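Local coordinates for thiamine phosphate pyrophosphorylase (Bacteroides thetaiotaomicron VPI-5482, PDB 3CEU), which probably catalyses the thiamine-phosphate diphosphorylase step of thiamine diphosphate biosynthesis, within a closed barrel of parallel strands, at residues I4-T8 with D174-K178; I29-P35 with R56-E61; N154-L158 with H193-L197. Numbering follows the deposited sequence.

Overall arrangement
Strands 2-6 and 29-32 are neighbours in the parallel barrel, so contact 1 and contact 2 share the sheet and touch directly: Lys34 NZ lies 2.6 Å from Thr8 O, and Val5 O 2.9 Å from His31 N. Both are mainly buried, contact 2 being the larger at 637 Å². Contact 2 pairs strand with strand through backbone hydrogen bonds and a histidine pair, whereas contact 1 sets helix 173-176 on strand 2-6 through apolar packing and one indole N-H...O hydrogen bond, Trp176 to Val6. Contact 3, further out and partly exposed, joins a loop to helix 188-201 by leucine packing and a long Glu155-Lys196 salt bridge. Asp174 OD2, 2.8 Å from His193 NE2, connects it to contact 1.

Contact 1: residues I4-T8 with D174-K178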
ATOM      1  N   ILE A   4       3.877   3.004   0.053  1.00 17.28           N
ATOM      2  CA  ILE A   4       3.250   1.695  -0.084  1.00 10.73           C
ATOM      3  C   ILE A   4       2.622   1.523  -1.458  1.00 13.08           C
ATOM      4  O   ILE A   4       1.962   2.433  -1.973  1.00 13.46           O
ATOM      5  CB  ILE A   4       2.152   1.498   0.985  1.00 14.43           C
ATOM      6  CG1 ILE A   4       2.745   1.721   2.382  1.00  9.21           C
ATOM      7  CG2 ILE A   4       1.558   0.108   0.878  1.00  8.24           C
ATOM      8  CD1 ILE A   4       1.705   1.895   3.473  1.00 17.44           C
ATOM      9  N   VAL A   5       2.838   0.347  -2.044  1.00 11.82           N
ATOM     10  CA  VAL A   5       2.296   0.014  -3.363  1.00 14.36           C
ATOM     11  C   VAL A   5       1.281  -1.124  -3.262  1.00 17.70           C
ATOM     12  O   VAL A   5       1.547  -2.137  -2.620  1.00 11.67           O
ATOM     13  CB  VAL A   5       3.413  -0.456  -4.347  1.00 13.22           C
ATOM     14  CG1 VAL A   5       2.778  -0.993  -5.633  1.00  1.59           C
ATOM     15  CG2 VAL A   5       4.363   0.696  -4.670  1.00 15.58           C
ATOM     16  N   VAL A   6       0.116  -0.955  -3.883  1.00 14.11           N
ATOM     17  CA  VAL A   6      -0.876  -2.021  -3.882  1.00 16.90           C
ATOM     18  C   VAL A   6      -0.797  -2.689  -5.255  1.00 15.28           C
ATOM     19  O   VAL A   6      -0.658  -2.003  -6.277  1.00  8.47           O
ATOM     20  CB  VAL A   6      -2.328  -1.502  -3.676  1.00 14.77           C
ATOM     21  CG1 VAL A   6      -3.284  -2.687  -3.611  1.00  6.20           C
ATOM     22  CG2 VAL A   6      -2.436  -0.676  -2.409  1.00  9.88           C
ATOM     23  N   THR A   7      -0.856  -4.021  -5.274  1.00 10.31           N
ATOM     24  CA  THR A   7      -0.813  -4.776  -6.526  1.00  8.38           C
ATOM     25  C   THR A   7      -2.068  -4.459  -7.323  1.00 15.51           C
ATOM     26  O   THR A   7      -2.919  -3.686  -6.891  1.00 23.41           O
ATOM     27  CB  THR A   7      -0.860  -6.306  -6.314  1.00  7.86           C
ATOM     28  OG1 THR A   7      -2.119  -6.651  -5.723  1.00 12.92           O
ATOM     29  CG2 THR A   7       0.274  -6.788  -5.430  1.00  6.15           C
ATOM     30  N   THR A   8      -2.170  -5.082  -8.488  1.00 19.71           N
ATOM     31  CA  THR A   8      -3.333  -4.945  -9.357  1.00 20.14           C
ATOM     32  C   THR A   8      -4.333  -6.012  -8.902  1.00 20.84           C
ATOM     33  O   THR A   8      -3.935  -7.050  -8.364  1.00 18.10           O
ATOM     34  CB  THR A   8      -2.959  -5.225 -10.816  1.00 16.12           C
ATOM     35  OG1 THR A   8      -2.056  -6.334 -10.866  1.00 10.66           O
ATOM     36  CG2 THR A   8      -2.306  -4.013 -11.444  1.00 12.81           C
ATOM     37  N   ASP A 174      -1.466   5.030 -10.537  1.00 27.76           N
ATOM     38  CA  ASP A 174      -0.406   5.885 -11.058  1.00 30.32           C
ATOM     39  C   ASP A 174       0.887   5.129 -11.315  1.00 26.94           C
ATOM     40  O   ASP A 174       1.776   5.618 -12.022  1.00 27.16           O
ATOM     41  CB  ASP A 174      -0.110   7.028 -10.101  1.00 33.54           C
ATOM     42  CG  ASP A 174       1.044   7.874 -10.578  1.00 39.46           C
ATOM     43  OD1 ASP A 174       0.934   8.451 -11.683  1.00 39.88           O
ATOM     44  OD2 ASP A 174       2.063   7.954  -9.861  1.00 30.91           O
ATOM     45  N   LEU A 175       0.985   3.933 -10.739  1.00 20.06           N
ATOM     46  CA  LEU A 175       2.177   3.130 -10.910  1.00 19.28           C
ATOM     47  C   LEU A 175       2.009   2.004 -11.938  1.00 18.37           C
ATOM     48  O   LEU A 175       2.710   1.983 -12.958  1.00 16.99           O
ATOM     49  CB  LEU A 175       2.620   2.580  -9.550  1.00 24.33           C
ATOM     50  CG  LEU A 175       3.984   1.903  -9.501  1.00 19.60           C
ATOM     51  CD1 LEU A 175       4.526   1.933  -8.084  1.00 22.75           C
ATOM     52  CD2 LEU A 175       3.842   0.481 -10.003  1.00 38.06           C
ATOM     53  N   TRP A 176       1.079   1.084 -11.688  1.00 12.31           N
ATOM     54  CA  TRP A 176       0.858  -0.037 -12.598  1.00 12.62           C
ATOM     55  C   TRP A 176       0.332   0.359 -13.988  1.00 16.55           C
ATOM     56  O   TRP A 176       0.612  -0.318 -14.980  1.00 13.31           O
ATOM     57  CB  TRP A 176      -0.081  -1.063 -11.949  1.00 16.79           C
ATOM     58  CG  TRP A 176       0.451  -1.610 -10.664  1.00 14.26           C
ATOM     59  CD1 TRP A 176       0.042  -1.287  -9.405  1.00 20.48           C
ATOM     60  CD2 TRP A 176       1.535  -2.533 -10.508  1.00 26.32           C
ATOM     61  NE1 TRP A 176       0.809  -1.947  -8.469  1.00 25.93           N
ATOM     62  CE2 TRP A 176       1.735  -2.719  -9.121  1.00 19.71           C
ATOM     63  CE3 TRP A 176       2.368  -3.217 -11.408  1.00 21.25           C
ATOM     64  CZ2 TRP A 176       2.726  -3.561  -8.609  1.00 19.30           C
ATOM     65  CZ3 TRP A 176       3.358  -4.056 -10.898  1.00 19.42           C
ATOM     66  CH2 TRP A 176       3.526  -4.217  -9.514  1.00 15.74           C
ATOM     67  N   ASN A 177      -0.421   1.451 -14.061  1.00  8.65           N
ATOM     68  CA  ASN A 177      -0.947   1.923 -15.333  1.00 16.29           C
ATOM     69  C   ASN A 177       0.192   2.280 -16.294  1.00 24.26           C
ATOM     70  O   ASN A 177      -0.038   2.515 -17.489  1.00 28.29           O
ATOM     71  CB  ASN A 177      -1.847   3.147 -15.108  1.00 11.77           C
ATOM     72  CG  ASN A 177      -3.140   2.801 -14.349  1.00 15.24           C
ATOM     73  OD1 ASN A 177      -3.834   3.684 -13.831  1.00 11.54           O
ATOM     74  ND2 ASN A 177      -3.467   1.510 -14.296  1.00 17.18           N
ATOM     75  N   LYS A 178       1.417   2.315 -15.772  1.00 21.27           N
ATOM     76  CA  LYS A 178       2.600   2.650 -16.568  1.00 19.35           C
ATOM     77  C   LYS A 178       3.110   1.437 -17.323  1.00 16.53           C
ATOM     78  O   LYS A 178       4.168   1.478 -17.941  1.00 15.45           O
ATOM     79  CB  LYS A 178       3.715   3.195 -15.664  1.00 22.13           C
ATOM     80  CG  LYS A 178       4.328   4.501 -16.149  1.00 24.18           C
ATOM     81  CD  LYS A 178       3.267   5.578 -16.314  1.00 34.75           C
ATOM     82  CE  LYS A 178       2.773   6.120 -14.978  1.00 21.79           C
ATOM     83  NZ  LYS A 178       3.769   7.036 -14.350  1.00 13.11           N
TER
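Strand 2-6 meets the segment 174-178 from Val5 onward. The CA-to-CB bond of Val5 points at the helix: its CG2 lies 3.6 Å from Leu175 CD1, while Val5 CG1 packs on the indole, 3.9 Å from Trp176 CZ2 and 3.6 Å from Trp176 NE1. Val6 turns its side chain away, yet its carbonyl supplies the polar bond of the interface. Trp176 NE1 donates to Val6 O at 2.6 Å with an N-H...O angle of 136°; the distance is short, the angle bent, and the oxygen lies near the plane of the indole at its edge. This satisfies the indole nitrogen inside an otherwise apolar interface. At Thr7 the strand has ended; its CA passes 3.8 Å from Trp176 NE1, while its hydroxyl OG1 accepts from the backbone of Arg33. Thr8 then carries the chain across the indole, its N over one ring face and its CG2 3.7 Å from Trp176 CB. Trp176, in the m rotamer, is thus the largest contributor, with 93 of the 240 Å² buried. The short helix following the last strand, 168-171, packs here on the C-terminal end of the first strand, where the barrel closes: Ile18 and Leu22 of helix 15-24 also pack on Trp176, Val190 of helix 188-201 touches Leu175, and strands 29-32 and 168-171 hydrogen-bond to strand 2-6 on its two edges.

Contact 2: residues I29-P35 with R56-E61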
ATOM      1  N   ILE A  29       6.633  -1.219   1.602  1.00 22.30           N
ATOM      2  CA  ILE A  29       5.605  -2.247   1.770  1.00 16.62           C
ATOM      3  C   ILE A  29       4.803  -2.547   0.503  1.00 17.89           C
ATOM      4  O   ILE A  29       4.568  -1.672  -0.333  1.00 16.57           O
ATOM      5  CB  ILE A  29       4.610  -1.838   2.896  1.00 15.71           C
ATOM      6  CG1 ILE A  29       5.370  -1.634   4.209  1.00  8.90           C
ATOM      7  CG2 ILE A  29       3.541  -2.909   3.077  1.00 11.64           C
ATOM      8  CD1 ILE A  29       4.508  -1.107   5.353  1.00 12.23           C
ATOM      9  N   LEU A  30       4.383  -3.802   0.380  1.00 14.48           N
ATOM     10  CA  LEU A  30       3.589  -4.263  -0.755  1.00 18.00           C
ATOM     11  C   LEU A  30       2.284  -4.826  -0.225  1.00 18.89           C
ATOM     12  O   LEU A  30       2.285  -5.706   0.635  1.00 16.43           O
ATOM     13  CB  LEU A  30       4.325  -5.366  -1.513  1.00  8.32           C
ATOM     14  CG  LEU A  30       3.541  -5.981  -2.666  1.00  7.62           C
ATOM     15  CD1 LEU A  30       3.373  -4.952  -3.771  1.00 16.15           C
ATOM     16  CD2 LEU A  30       4.265  -7.205  -3.196  1.00 13.74           C
ATOM     17  N   HIS A  31       1.176  -4.305  -0.736  1.00 25.43           N
ATOM     18  CA  HIS A  31      -0.148  -4.772  -0.344  1.00 23.66           C
ATOM     19  C   HIS A  31      -0.694  -5.667  -1.448  1.00 19.49           C
ATOM     20  O   HIS A  31      -1.044  -5.199  -2.540  1.00 17.92           O
ATOM     21  CB  HIS A  31      -1.093  -3.591  -0.096  1.00 21.48           C
ATOM     22  CG  HIS A  31      -1.143  -3.153   1.336  1.00 20.71           C
ATOM     23  ND1 HIS A  31      -2.265  -3.308   2.125  1.00 19.90           N
ATOM     24  CD2 HIS A  31      -0.197  -2.611   2.140  1.00 18.87           C
ATOM     25  CE1 HIS A  31      -2.008  -2.884   3.347  1.00 27.04           C
ATOM     26  NE2 HIS A  31      -0.757  -2.456   3.385  1.00 20.35           N
ATOM     27  N   LEU A  32      -0.740  -6.962  -1.152  1.00 13.32           N
ATOM     28  CA  LEU A  32      -1.234  -7.961  -2.089  1.00 15.70           C
ATOM     29  C   LEU A  32      -2.751  -7.973  -2.044  1.00 14.02           C
ATOM     30  O   LEU A  32      -3.351  -8.416  -1.068  1.00 16.22           O
ATOM     31  CB  LEU A  32      -0.683  -9.346  -1.719  1.00 11.57           C
ATOM     32  CG  LEU A  32      -1.108 -10.543  -2.564  1.00 13.80           C
ATOM     33  CD1 LEU A  32      -0.769 -10.300  -4.031  1.00 14.41           C
ATOM     34  CD2 LEU A  32      -0.410 -11.794  -2.057  1.00  9.53           C
ATOM     35  N   ARG A  33      -3.370  -7.468  -3.102  1.00 21.68           N
ATOM     36  CA  ARG A  33      -4.823  -7.430  -3.181  1.00 20.60           C
ATOM     37  C   ARG A  33      -5.281  -8.024  -4.508  1.00 17.41           C
ATOM     38  O   ARG A  33      -5.102  -7.424  -5.569  1.00 14.47           O
ATOM     39  CB  ARG A  33      -5.310  -5.984  -3.020  1.00 22.06           C
ATOM     40  CG  ARG A  33      -6.819  -5.768  -3.064  1.00 15.12           C
ATOM     41  CD  ARG A  33      -7.154  -4.334  -2.664  1.00 16.50           C
ATOM     42  NE  ARG A  33      -8.541  -3.959  -2.925  1.00 20.11           N
ATOM     43  CZ  ARG A  33      -9.065  -3.775  -4.140  1.00 27.21           C
ATOM     44  NH1 ARG A  33      -8.325  -3.933  -5.233  1.00 13.41           N
ATOM     45  NH2 ARG A  33     -10.336  -3.410  -4.264  1.00 28.63           N
ATOM     46  N   LYS A  34      -5.844  -9.227  -4.426  1.00 15.05           N
ATOM     47  CA  LYS A  34      -6.350  -9.958  -5.586  1.00 14.86           C
ATOM     48  C   LYS A  34      -7.775 -10.406  -5.262  1.00 19.01           C
ATOM     49  O   LYS A  34      -8.006 -11.569  -4.925  1.00 19.93           O
ATOM     50  CB  LYS A  34      -5.497 -11.197  -5.855  1.00 16.85           C
ATOM     51  CG  LYS A  34      -4.018 -10.932  -6.079  1.00  9.80           C
ATOM     52  CD  LYS A  34      -3.800 -10.026  -7.276  1.00 20.33           C
ATOM     53  CE  LYS A  34      -2.323  -9.885  -7.611  1.00 18.62           C
ATOM     54  NZ  LYS A  34      -2.135  -8.945  -8.744  1.00 13.91           N
ATOM     55  N   PRO A  35      -8.747  -9.492  -5.383  1.00 16.94           N
ATOM     56  CA  PRO A  35     -10.162  -9.758  -5.101  1.00 23.80           C
ATOM     57  C   PRO A  35     -10.719 -11.021  -5.750  1.00 29.15           C
ATOM     58  O   PRO A  35     -10.520 -11.246  -6.942  1.00 35.04           O
ATOM     59  CB  PRO A  35     -10.862  -8.510  -5.632  1.00 28.92           C
ATOM     60  CG  PRO A  35      -9.800  -7.441  -5.539  1.00  6.04           C
ATOM     61  CD  PRO A  35      -8.577  -8.165  -5.998  1.00 11.95           C
ATOM     62  N   ARG A  56       7.587  -7.914   3.923  1.00 19.40           N
ATOM     63  CA  ARG A  56       7.312  -6.558   3.443  1.00 16.97           C
ATOM     64  C   ARG A  56       5.974  -6.561   2.696  1.00 22.34           C
ATOM     65  O   ARG A  56       5.560  -5.544   2.143  1.00 19.58           O
ATOM     66  CB  ARG A  56       8.411  -6.108   2.479  1.00 21.36           C
ATOM     67  CG  ARG A  56       9.797  -5.960   3.086  1.00 29.29           C
ATOM     68  CD  ARG A  56       9.997  -4.570   3.650  1.00 37.94           C
ATOM     69  NE  ARG A  56      11.401  -4.274   3.902  1.00 44.71           N
ATOM     70  CZ  ARG A  56      11.832  -3.158   4.479  1.00 50.24           C
ATOM     71  NH1 ARG A  56      10.958  -2.231   4.859  1.00 44.26           N
ATOM     72  NH2 ARG A  56      13.131  -2.972   4.692  1.00 35.27           N
ATOM     73  N   ILE A  57       5.313  -7.716   2.690  1.00 18.25           N
ATOM     74  CA  ILE A  57       4.033  -7.897   2.007  1.00 19.17           C
ATOM     75  C   ILE A  57       2.846  -8.108   2.963  1.00 16.67           C
ATOM     76  O   ILE A  57       2.939  -8.881   3.912  1.00 12.30           O
ATOM     77  CB  ILE A  57       4.115  -9.118   1.047  1.00 15.46           C
ATOM     78  CG1 ILE A  57       5.228  -8.891   0.020  1.00 16.52           C
ATOM     79  CG2 ILE A  57       2.773  -9.345   0.356  1.00 20.06           C
ATOM     80  CD1 ILE A  57       5.520 -10.097  -0.859  1.00  5.57           C
ATOM     81  N   VAL A  58       1.745  -7.407   2.703  1.00 13.95           N
ATOM     82  CA  VAL A  58       0.523  -7.529   3.489  1.00  8.35           C
ATOM     83  C   VAL A  58      -0.511  -8.044   2.508  1.00 16.21           C
ATOM     84  O   VAL A  58      -0.582  -7.554   1.376  1.00 14.35           O
ATOM     85  CB  VAL A  58       0.048  -6.165   4.035  1.00 15.44           C
ATOM     86  CG1 VAL A  58      -1.221  -6.350   4.861  1.00  7.92           C
ATOM     87  CG2 VAL A  58       1.138  -5.513   4.882  1.00  5.92           C
ATOM     88  N   THR A  59      -1.304  -9.035   2.912  1.00 17.57           N
ATOM     89  CA  THR A  59      -2.308  -9.598   1.995  1.00 15.37           C
ATOM     90  C   THR A  59      -3.746  -9.274   2.379  1.00 17.77           C
ATOM     91  O   THR A  59      -4.096  -9.264   3.559  1.00 16.76           O
ATOM     92  CB  THR A  59      -2.183 -11.137   1.893  1.00 17.05           C
ATOM     93  OG1 THR A  59      -3.217 -11.639   1.042  1.00 12.41           O
ATOM     94  CG2 THR A  59      -2.293 -11.791   3.259  1.00  8.44           C
ATOM     95  N   HIS A  60      -4.574  -9.015   1.374  1.00 13.46           N
ATOM     96  CA  HIS A  60      -5.971  -8.699   1.606  1.00 19.58           C
ATOM     97  C   HIS A  60      -6.860  -9.930   1.454  1.00 14.89           C
ATOM     98  O   HIS A  60      -8.060  -9.879   1.713  1.00 15.28           O
ATOM     99  CB  HIS A  60      -6.456  -7.611   0.636  1.00 12.24           C
ATOM    100  CG  HIS A  60      -5.784  -6.287   0.823  1.00 18.20           C
ATOM    101  ND1 HIS A  60      -6.435  -5.088   0.616  1.00 13.59           N
ATOM    102  CD2 HIS A  60      -4.515  -5.970   1.175  1.00 16.55           C
ATOM    103  CE1 HIS A  60      -5.595  -4.091   0.835  1.00 22.05           C
ATOM    104  NE2 HIS A  60      -4.423  -4.600   1.174  1.00 21.06           N
ATOM    105  N   GLU A  61      -6.276 -11.042   1.039  1.00 14.10           N
ATOM    106  CA  GLU A  61      -7.064 -12.251   0.863  1.00 14.20           C
ATOM    107  C   GLU A  61      -6.340 -13.454   1.430  1.00 11.11           C
ATOM    108  O   GLU A  61      -5.151 -13.381   1.725  1.00 17.02           O
ATOM    109  CB  GLU A  61      -7.371 -12.464  -0.631  1.00 20.76           C
ATOM    110  CG  GLU A  61      -8.457 -11.528  -1.209  1.00 22.73           C
ATOM    111  CD  GLU A  61      -7.962 -10.121  -1.537  1.00 25.29           C
ATOM    112  OE1 GLU A  61      -8.805  -9.191  -1.594  1.00 26.46           O
ATOM    113  OE2 GLU A  61      -6.743  -9.951  -1.756  1.00 22.54           O
TER
HETATM  114  O   HOH W   1      -9.078  -4.400  -0.038  1.00 19.44           O
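Three parallel bridges, Leu30 with Ile57, His31 with Val58 and Leu32 with Thr59, set the register of these strands, whose short axes approach to 4.5 Å at 22°. The backbone bonds are short: Leu32 N to Val58 O measures 2.6 Å. The longest of them, His60 N to Leu32 O, is 2.8 Å. Leu30 and Leu32 share the t,p rotamer and face the helix side with Ile57 (m,t): Leu30 CD2 lies 3.8 Å from Ile57 CG1, and Leu32 CB 4.0 Å from Ile57 CG2. On the opposite face, His31 sits between wells (chi1 -93°), with Val58 CB 3.9 Å from the centroid of the His31 ring (CH-pi) and His31 ND1 2.7 Å from His60 NE2 in a hydrogen bond whose donor is undecided. The two rings meet rim to rim, their planes at 82°. Tyr110 hydrogen-bonds the other nitrogen of His31. Arg33 CB lies over the His60 ring, 4.0 Å from its centroid; the extended t,t,t chain then carries Arg33 CD to 3.4 Å from His60 ND1, and one water links Arg33 NE (3.0 Å) with His60 ND1 (2.8 Å). Glu61 bends back (m, then p), its OE2 accepting from Lys34 N at 2.9 Å. The parallel register and the intervening helix 39-48 define a beta-alpha-beta unit of the TIM barrel, with this polar cluster at the C-terminal strand ends, where active sites lie in that fold.

Contact 3: residues N154-L158 with H193-L197; sequences NEDNL and HFKKL
Leu197 lays its m,t side chain against the loop 154-158, with CD2 3.7 Å from Glu155 CB and 4.3 Å from Asn154 C. The CA atoms of Glu155 and Leu197 set the register at 6.1 Å. Segment 193-197 is helical; the loop runs through phi/psi -157/-174 (Asn154), -67/-22 (Glu155), -81/-26 (Asp156), -122/10 (Asn157) and -62/-48 (Leu158). In an Asx motif Asn154 OD1 accepts Asn157 N at 2.9 Å; separately, Asn157 OD1 accepts Asn154 N at 2.7 Å. Leu158 (t,p) brings CD2 4.1 Å from Leu197 CB. Glu155 (p,t, chi3 70°) sets OE1 at the ring edge of His193 (t), 3.1 Å from His193 CE1, while Asp174 accepts from His193 NE2. Lys196 (t,t,m,t) places NZ 3.5 Å from Glu155 OE2. Thus the loop between strand 147-150 and helix 158-163 packs on the barrel's C-terminal helix 188-201. Leucine packing and the charged Glu155 both contribute, the salt bridge at exposed Lys196 being long and its hydrogen bond weak.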
ATOM      1  N   ASN A 154      -0.310  10.867  -6.726  1.00 22.85           N
ATOM      2  CA  ASN A 154       0.593  10.814  -7.871  1.00 24.40           C
ATOM      3  C   ASN A 154       1.798  11.702  -7.634  1.00 18.66           C
ATOM      4  O   ASN A 154       1.954  12.260  -6.550  1.00 27.50           O
ATOM      5  CB  ASN A 154      -0.107  11.264  -9.157  1.00 28.23           C
ATOM      6  CG  ASN A 154      -0.642  12.675  -9.063  1.00 20.86           C
ATOM      7  OD1 ASN A 154      -0.085  13.509  -8.354  1.00 30.18           O
ATOM      8  ND2 ASN A 154      -1.722  12.953  -9.783  1.00 23.67           N
ATOM      9  N   GLU A 155       2.634  11.844  -8.661  1.00 14.93           N
ATOM     10  CA  GLU A 155       3.850  12.652  -8.580  1.00 21.85           C
ATOM     11  C   GLU A 155       3.556  14.141  -8.412  1.00 23.95           C
ATOM     12  O   GLU A 155       4.404  14.899  -7.944  1.00 34.77           O
ATOM     13  CB  GLU A 155       4.707  12.437  -9.834  1.00 21.33           C
ATOM     14  CG  GLU A 155       4.201  13.178 -11.069  1.00 38.19           C
ATOM     15  CD  GLU A 155       4.897  12.752 -12.347  1.00 35.63           C
ATOM     16  OE1 GLU A 155       4.663  11.612 -12.795  1.00 53.76           O
ATOM     17  OE2 GLU A 155       5.680  13.549 -12.909  1.00 39.73           O
ATOM     18  N   ASP A 156       2.356  14.558  -8.796  1.00 22.58           N
ATOM     19  CA  ASP A 156       1.973  15.961  -8.687  1.00 27.67           C
ATOM     20  C   ASP A 156       1.515  16.369  -7.286  1.00 34.83           C
ATOM     21  O   ASP A 156       1.636  17.538  -6.918  1.00 43.18           O
ATOM     22  CB  ASP A 156       0.869  16.276  -9.699  1.00 36.70           C
ATOM     23  CG  ASP A 156       1.378  16.304 -11.125  1.00 39.53           C
ATOM     24  OD1 ASP A 156       0.550  16.208 -12.062  1.00 41.57           O
ATOM     25  OD2 ASP A 156       2.608  16.439 -11.308  1.00 39.26           O
ATOM     26  N   ASN A 157       0.999  15.413  -6.511  1.00 35.10           N
ATOM     27  CA  ASN A 157       0.505  15.690  -5.154  1.00 34.10           C
ATOM     28  C   ASN A 157       1.166  14.890  -4.036  1.00 33.04           C
ATOM     29  O   ASN A 157       0.699  14.911  -2.899  1.00 32.11           O
ATOM     30  CB  ASN A 157      -1.000  15.436  -5.079  1.00 29.77           C
ATOM     31  CG  ASN A 157      -1.373  14.036  -5.521  1.00 29.67           C
ATOM     32  OD1 ASN A 157      -0.700  13.052  -5.181  1.00 25.34           O
ATOM     33  ND2 ASN A 157      -2.460  13.933  -6.268  1.00 26.91           N
ATOM     34  N   LEU A 158       2.243  14.186  -4.346  1.00 28.53           N
ATOM     35  CA  LEU A 158       2.915  13.392  -3.334  1.00 33.57           C
ATOM     36  C   LEU A 158       3.457  14.268  -2.209  1.00 36.91           C
ATOM     37  O   LEU A 158       3.247  13.978  -1.032  1.00 38.08           O
ATOM     38  CB  LEU A 158       4.050  12.583  -3.965  1.00 21.11           C
ATOM     39  CG  LEU A 158       4.597  11.461  -3.087  1.00 31.32           C
ATOM     40  CD1 LEU A 158       3.440  10.584  -2.611  1.00 34.98           C
ATOM     41  CD2 LEU A 158       5.612  10.627  -3.868  1.00 35.49           C
ATOM     42  N   HIS A 193       9.507   5.181 -12.788  1.00 13.00           N
ATOM     43  CA  HIS A 193       8.504   6.039 -12.164  1.00 12.88           C
ATOM     44  C   HIS A 193       8.435   5.798 -10.649  1.00 13.72           C
ATOM     45  O   HIS A 193       8.101   6.712  -9.890  1.00 20.15           O
ATOM     46  CB  HIS A 193       7.141   5.798 -12.803  1.00  5.47           C
ATOM     47  CG  HIS A 193       6.077   6.726 -12.319  1.00 12.44           C
ATOM     48  ND1 HIS A 193       6.100   8.080 -12.578  1.00 16.21           N
ATOM     49  CD2 HIS A 193       4.991   6.502 -11.546  1.00  3.36           C
ATOM     50  CE1 HIS A 193       5.071   8.651 -11.976  1.00  7.46           C
ATOM     51  NE2 HIS A 193       4.385   7.717 -11.344  1.00  9.06           N
ATOM     52  N   PHE A 194       8.760   4.580 -10.209  1.00 15.46           N
ATOM     53  CA  PHE A 194       8.744   4.265  -8.778  1.00 16.70           C
ATOM     54  C   PHE A 194       9.882   5.013  -8.079  1.00 22.61           C
ATOM     55  O   PHE A 194       9.683   5.618  -7.023  1.00 15.26           O
ATOM     56  CB  PHE A 194       8.898   2.757  -8.539  1.00 12.51           C
ATOM     57  CG  PHE A 194       9.151   2.397  -7.092  1.00 13.64           C
ATOM     58  CD1 PHE A 194      10.433   2.086  -6.652  1.00  6.24           C
ATOM     59  CD2 PHE A 194       8.118   2.431  -6.159  1.00 13.64           C
ATOM     60  CE1 PHE A 194      10.687   1.821  -5.293  1.00 11.70           C
ATOM     61  CE2 PHE A 194       8.357   2.169  -4.798  1.00  8.51           C
ATOM     62  CZ  PHE A 194       9.641   1.866  -4.366  1.00  7.95           C
ATOM     63  N   LYS A 195      11.069   4.966  -8.684  1.00 17.46           N
ATOM     64  CA  LYS A 195      12.236   5.640  -8.137  1.00 20.00           C
ATOM     65  C   LYS A 195      11.947   7.129  -8.014  1.00 21.02           C
ATOM     66  O   LYS A 195      12.367   7.782  -7.046  1.00 18.67           O
ATOM     67  CB  LYS A 195      13.458   5.447  -9.036  1.00 16.23           C
ATOM     68  CG  LYS A 195      14.000   4.031  -9.106  1.00 15.48           C
ATOM     69  CD  LYS A 195      15.336   4.034  -9.831  1.00 19.96           C
ATOM     70  CE  LYS A 195      15.953   2.658  -9.887  1.00 30.30           C
ATOM     71  NZ  LYS A 195      17.356   2.718 -10.406  1.00 42.41           N
ATOM     72  N   LYS A 196      11.237   7.676  -8.997  1.00 15.94           N
ATOM     73  CA  LYS A 196      10.903   9.091  -8.950  1.00  8.39           C
ATOM     74  C   LYS A 196      10.021   9.341  -7.717  1.00  9.43           C
ATOM     75  O   LYS A 196      10.328  10.212  -6.910  1.00 10.45           O
ATOM     76  CB  LYS A 196      10.178   9.511 -10.234  1.00 10.40           C
ATOM     77  CG  LYS A 196       9.711  10.963 -10.235  1.00 25.28           C
ATOM     78  CD  LYS A 196       8.736  11.254 -11.381  1.00 28.40           C
ATOM     79  CE  LYS A 196       9.446  11.389 -12.725  1.00 38.34           C
ATOM     80  NZ  LYS A 196       8.519  11.798 -13.825  1.00 43.50           N
ATOM     81  N   LEU A 197       8.955   8.559  -7.551  1.00 10.56           N
ATOM     82  CA  LEU A 197       8.067   8.745  -6.415  1.00 12.41           C
ATOM     83  C   LEU A 197       8.787   8.520  -5.085  1.00 18.01           C
ATOM     84  O   LEU A 197       8.503   9.193  -4.094  1.00 12.85           O
ATOM     85  CB  LEU A 197       6.859   7.808  -6.515  1.00  7.05           C
ATOM     86  CG  LEU A 197       5.991   7.909  -7.784  1.00 10.12           C
ATOM     87  CD1 LEU A 197       4.868   6.861  -7.735  1.00 11.75           C
ATOM     88  CD2 LEU A 197       5.387   9.312  -7.903  1.00  2.83           C
TER